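Local coordinates for truncated hemoglobin 4 (Chlamydomonas reinhardtii, PDB 6BME), which binds heme b through its globin domain, a piece of a longer protein, with the iron six-coordinate, and probably binds oxygen as other truncated hemoglobins do, at residues I43-Q46 with N47-A51; M25-P28 with D29-P32. All coordinates share one frame; numbering follows the deposited sequence.

Contact 1 (I43-Q46 with N47-A51). With HEM (protoporphyrin IX containing Fe), chain C; SO4 (sulfate ion), chain D.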
# COMPACT_ATOMS: atom_id res chain seq x y z
N ILE A 43 -2.34 -4.80 -9.87
CA ILE A 43 -1.72 -5.98 -9.27
C ILE A 43 -0.24 -5.72 -9.03
O ILE A 43 0.31 -6.08 -7.98
CB ILE A 43 -1.95 -7.22 -10.15
CG1 ILE A 43 -3.44 -7.56 -10.19
CG2 ILE A 43 -1.16 -8.42 -9.63
CD1 ILE A 43 -4.05 -7.81 -8.83
N ALA A 44 0.43 -5.07 -9.99
CA ALA A 44 1.84 -4.75 -9.81
C ALA A 44 2.04 -3.79 -8.65
O ALA A 44 2.98 -3.94 -7.86
CB ALA A 44 2.44 -4.17 -11.10
N LYS A 45 1.14 -2.80 -8.52
CA LYS A 45 1.20 -1.88 -7.39
C LYS A 45 1.13 -2.63 -6.07
O LYS A 45 1.92 -2.37 -5.15
CB LYS A 45 0.05 -0.87 -7.48
CG LYS A 45 -0.31 -0.24 -6.13
CD LYS A 45 -1.42 0.79 -6.29
CE LYS A 45 -2.02 1.19 -4.94
NZ LYS A 45 -1.00 1.72 -3.97
N GLN A 46 0.16 -3.54 -5.93
CA GLN A 46 -0.02 -4.22 -4.66
C GLN A 46 1.19 -5.08 -4.33
O GLN A 46 1.61 -5.14 -3.17
CB GLN A 46 -1.30 -5.06 -4.71
CG GLN A 46 -2.55 -4.20 -4.97
CD GLN A 46 -2.82 -3.22 -3.84
OE1 GLN A 46 -2.20 -2.16 -3.74
NE2 GLN A 46 -3.75 -3.59 -2.96
N ASN A 47 1.76 -5.74 -5.33
CA ASN A 47 2.96 -6.53 -5.11
C ASN A 47 4.13 -5.67 -4.65
O ASN A 47 4.90 -6.08 -3.78
CB ASN A 47 3.33 -7.30 -6.37
CG ASN A 47 2.63 -8.63 -6.44
OD1 ASN A 47 3.02 -9.56 -5.76
ND2 ASN A 47 1.57 -8.71 -7.23
N ARG A 48 4.31 -4.50 -5.26
CA ARG A 48 5.42 -3.64 -4.87
C ARG A 48 5.18 -3.01 -3.50
O ARG A 48 6.12 -2.83 -2.71
CB ARG A 48 5.65 -2.57 -5.94
CG ARG A 48 7.07 -2.02 -5.94
CD ARG A 48 7.35 -1.11 -7.13
NE ARG A 48 8.78 -0.85 -7.23
CZ ARG A 48 9.32 0.09 -8.01
NH1 ARG A 48 8.54 0.88 -8.74
NH2 ARG A 48 10.63 0.24 -8.03
N PHE A 49 3.92 -2.68 -3.19
CA PHE A 49 3.54 -2.18 -1.87
C PHE A 49 3.92 -3.20 -0.80
O PHE A 49 4.56 -2.86 0.21
CB PHE A 49 2.03 -1.90 -1.85
CG PHE A 49 1.51 -1.24 -0.59
CD1 PHE A 49 1.52 -1.89 0.64
CD2 PHE A 49 0.90 0.01 -0.66
CE1 PHE A 49 1.02 -1.28 1.80
CE2 PHE A 49 0.40 0.63 0.49
CZ PHE A 49 0.45 -0.03 1.72
N LEU A 50 3.54 -4.46 -1.02
CA LEU A 50 3.87 -5.52 -0.07
C LEU A 50 5.38 -5.70 0.05
O LEU A 50 5.92 -5.83 1.15
CB LEU A 50 3.20 -6.82 -0.52
CG LEU A 50 3.55 -8.11 0.22
CD1 LEU A 50 3.17 -8.00 1.69
CD2 LEU A 50 2.81 -9.26 -0.43
N ALA A 51 6.09 -5.71 -1.09
CA ALA A 51 7.54 -5.84 -1.05
C ALA A 51 8.17 -4.67 -0.28
O ALA A 51 9.08 -4.87 0.54
CB ALA A 51 8.09 -5.92 -2.47
CHA HEM C . 0.34 3.65 -7.70
CHB HEM C . 2.66 2.01 -3.79
CHC HEM C . -0.44 4.54 -1.06
CHD HEM C . -3.47 4.61 -4.81
C1A HEM C . 1.28 3.00 -6.94
C2A HEM C . 2.43 2.22 -7.38
C3A HEM C . 3.05 1.77 -6.27
C4A HEM C . 2.33 2.24 -5.11
CMA HEM C . 4.32 0.90 -6.17
CAA HEM C . 2.87 1.95 -8.86
CBA HEM C . 1.79 1.22 -9.65
CGA HEM C . 2.28 0.76 -11.01
O1A HEM C . 2.67 1.62 -11.86
O2A HEM C . 2.26 -0.49 -11.25
C1B HEM C . 2.10 2.67 -2.71
C2B HEM C . 2.67 2.80 -1.39
C3B HEM C . 1.80 3.52 -0.65
C4B HEM C . 0.66 3.82 -1.47
CMB HEM C . 4.04 2.26 -0.93
CAB HEM C . 1.89 3.95 0.84
CBB HEM C . 2.63 3.33 1.75
C1C HEM C . -1.57 4.69 -1.81
C2C HEM C . -2.84 5.16 -1.33
C3C HEM C . -3.70 5.17 -2.34
C4C HEM C . -2.99 4.72 -3.53
CMC HEM C . -3.13 5.55 0.14
CAC HEM C . -5.18 5.59 -2.23
CBC HEM C . -6.12 4.97 -2.95
C1D HEM C . -2.68 4.43 -5.93
C2D HEM C . -3.10 4.58 -7.31
C3D HEM C . -2.05 4.31 -8.10
C4D HEM C . -0.93 3.99 -7.25
CMD HEM C . -4.52 4.96 -7.76
CAD HEM C . -2.00 4.29 -9.65
CBD HEM C . -1.87 5.71 -10.19
CGD HEM C . -1.89 5.62 -11.70
O1D HEM C . -1.27 4.67 -12.25
O2D HEM C . -2.50 6.50 -12.35
NA HEM C . 1.26 2.98 -5.56
NB HEM C . 0.87 3.31 -2.73
NC HEM C . -1.70 4.44 -3.15
ND HEM C . -1.34 4.08 -5.93
FE HEM C . -0.24 3.69 -4.33
S SO4 D . 12.05 -2.75 -6.98
O1 SO4 D . 12.73 -3.67 -6.09
O2 SO4 D . 12.55 -2.91 -8.34
O3 SO4 D . 12.33 -1.37 -6.57
O4 SO4 D . 10.61 -3.02 -6.93

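Contact 2 (M25-P28 with D29-P32)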
# COMPACT_ATOMS: atom_id res chain seq x y z
N MET A 25 -10.71 -2.53 -3.33
CA MET A 25 -11.77 -2.35 -4.31
C MET A 25 -13.15 -2.41 -3.67
O MET A 25 -14.10 -1.82 -4.21
CB MET A 25 -11.63 -3.41 -5.42
CG MET A 25 -10.26 -3.39 -6.11
SD MET A 25 -9.77 -1.74 -6.69
CE MET A 25 -11.00 -1.48 -7.97
N ASN A 26 -13.29 -3.06 -2.52
CA ASN A 26 -14.59 -3.16 -1.88
C ASN A 26 -14.82 -2.06 -0.85
O ASN A 26 -15.87 -2.06 -0.20
CB ASN A 26 -14.74 -4.54 -1.24
CG ASN A 26 -14.81 -5.65 -2.28
OD1 ASN A 26 -15.44 -5.48 -3.32
ND2 ASN A 26 -14.15 -6.77 -2.01
N ASP A 27 -13.88 -1.13 -0.70
CA ASP A 27 -14.03 -0.02 0.22
C ASP A 27 -14.55 1.18 -0.56
O ASP A 27 -13.81 1.72 -1.40
CB ASP A 27 -12.69 0.30 0.90
CG ASP A 27 -12.81 1.37 1.99
OD1 ASP A 27 -13.59 2.33 1.83
OD2 ASP A 27 -12.10 1.25 3.01
N PRO A 28 -15.79 1.61 -0.34
CA PRO A 28 -16.33 2.74 -1.12
C PRO A 28 -15.54 4.02 -0.97
O PRO A 28 -15.64 4.90 -1.84
CB PRO A 28 -17.76 2.89 -0.58
CG PRO A 28 -17.71 2.28 0.80
CD PRO A 28 -16.75 1.13 0.68
N ASP A 29 -14.77 4.18 0.11
CA ASP A 29 -13.97 5.37 0.28
C ASP A 29 -12.67 5.35 -0.52
O ASP A 29 -12.06 6.41 -0.72
CB ASP A 29 -13.65 5.58 1.77
CG ASP A 29 -14.86 6.07 2.55
OD1 ASP A 29 -15.78 6.61 1.92
OD2 ASP A 29 -14.89 5.90 3.80
N LEU A 30 -12.26 4.19 -1.00
CA LEU A 30 -10.99 4.05 -1.72
C LEU A 30 -11.15 3.65 -3.18
O LEU A 30 -10.36 4.08 -4.02
CB LEU A 30 -10.12 3.01 -1.03
CG LEU A 30 -9.78 3.32 0.43
CD1 LEU A 30 -9.11 2.13 1.07
CD2 LEU A 30 -8.90 4.57 0.51
N GLU A 31 -12.13 2.81 -3.49
CA GLU A 31 -12.32 2.34 -4.86
C GLU A 31 -12.29 3.46 -5.91
O GLU A 31 -11.66 3.26 -6.96
CB GLU A 31 -13.63 1.54 -4.93
CG GLU A 31 -14.06 1.12 -6.33
CD GLU A 31 -14.84 2.21 -7.06
OE1 GLU A 31 -15.55 3.01 -6.40
OE2 GLU A 31 -14.72 2.29 -8.29
N PRO A 32 -12.90 4.63 -5.70
CA PRO A 32 -12.89 5.64 -6.77
C PRO A 32 -11.50 6.04 -7.22
O PRO A 32 -11.35 6.42 -8.39
CB PRO A 32 -13.66 6.81 -6.15
CG PRO A 32 -14.62 6.15 -5.22
CD PRO A 32 -13.76 5.07 -4.58
O HOH W 1 -15.33 2.67 3.93

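Contact 1 (I43-Q46 with N47-A51)
I43 meets N47 one helical turn further on, and their side chains run alongside each other in the same direction. The carbonyl O of I43 takes two N-H groups of N47, one on each face of the carbonyl: the backbone N, in the usual helical bond, and the side-chain amide. N47 ND2 stands 3.0 Å from I43 O, 49° above the carbonyl plane, while I43 CG2, anti to the backbone N of its own residue, flanks the same nitrogen (I43 CG2 to N47 ND2 3.6 Å). A44 hands its carbonyl to the backbone N of R48, and its CB faces a heme propionate. R48 runs extended past heme methyl CMA to a sulfate, probably from the crystallisation liquor, which its guanidinium meets through two donors. R48 NH2 reaches sulfate O3 at 2.8 Å, nearly straight at 176° and in the guanidinium plane; R48 NE reaches sulfate O4 at 2.9 Å.

Helix 39-53 forms the distal wall of the heme pocket in the 2-on-2 globin fold, and K45 reaches from it to the iron. Its chain runs across the distal face of the porphyrin, CG and CD packed on the ring, and bends only at the end (chi4 57°) to set K45 NZ 2.1 Å from the iron, which H69 binds as the other axial ligand. The carbonyl of K45 is held by F49 N (K45 O to F49 N 2.8 Å), and the F49 ring lies oblique to the macrocycle beside the lysine, F49 CD2 3.4 Å from heme C2B; F20 and F90 meet the same ring. Q46 accepts L50 N at its O, 3.0 Å away, and is folded back at chi2, its buried side chain packing on V17, F20 and L24 of helix 10-25.

Contact 2 (M25-P28 with D29-P32)
D27 sets its carboxylate against the CD1 methyl of L30 at a slant, with D27 OD2 3.7 Å from L30 CD1. That oxygen also has polar partners on helix 80-96, a salt bridge to K85 and a hydrogen bond to H89, and the same helix covers L30. The other oxygen turns back onto the chain: D27 OD1 accepts D29 N at 2.8 Å on its anti side, 18° out of the carboxylate plane. The chi1 of -174° places CG beside the residue's own carbonyl carbon, which brings OD1 to the N-H of D29. A water bonds to D27 OD1 at 2.7 Å and, weakly, to D29 OD2 at 3.3 Å. It thus sits between two carboxylates whose planes are turned 43° apart, OD1 of D27 lying 4.3 Å from OD2 of D29; their mutual repulsion is probably eased by this water and by K85.

The backbone oxygen of D27 is gripped twice. E31 N lies 2.9 Å from D27 O, nearly in line with the carbonyl, whereas L30 N, at the same distance, approaches from above the carbonyl plane. E31 also returns toward M25, its CB and CG resting on the M25 carbonyl, while its carboxylate forms a salt bridge with R35. Further round, the ring CD of P32 packs against P28 O.

P28 and D29 have the backbone angles of a type I beta turn, with proline in the second position, closed by the bond from L30 N to D27 O. D27 OD1 with D29 N makes an Asx turn; with the bonds from D27 O to L30 N and E31 N it forms an Asx motif, which reverses the chain just after helix 10-25 of the globin fold.

From the N terminus the chain runs up helix 10-25 and reaches contact 2 first, where 25-28 turns into 29-32 at the start of the connection to helix 39-53. That turn closes before contact 1 opens within helix 39-53, so the two are in series and neither nest nor cross. Their centres are about 17 Å apart and their nearest atoms about 7 Å, without touching. They are related through shared neighbours: helix 80-96 packs on L30 of contact 2 and on F49 and L50 of contact 1. The side chain of L30 lies about 4 Å from the bound heme. Helix 10-25 leads into the turn and also lies against Q46.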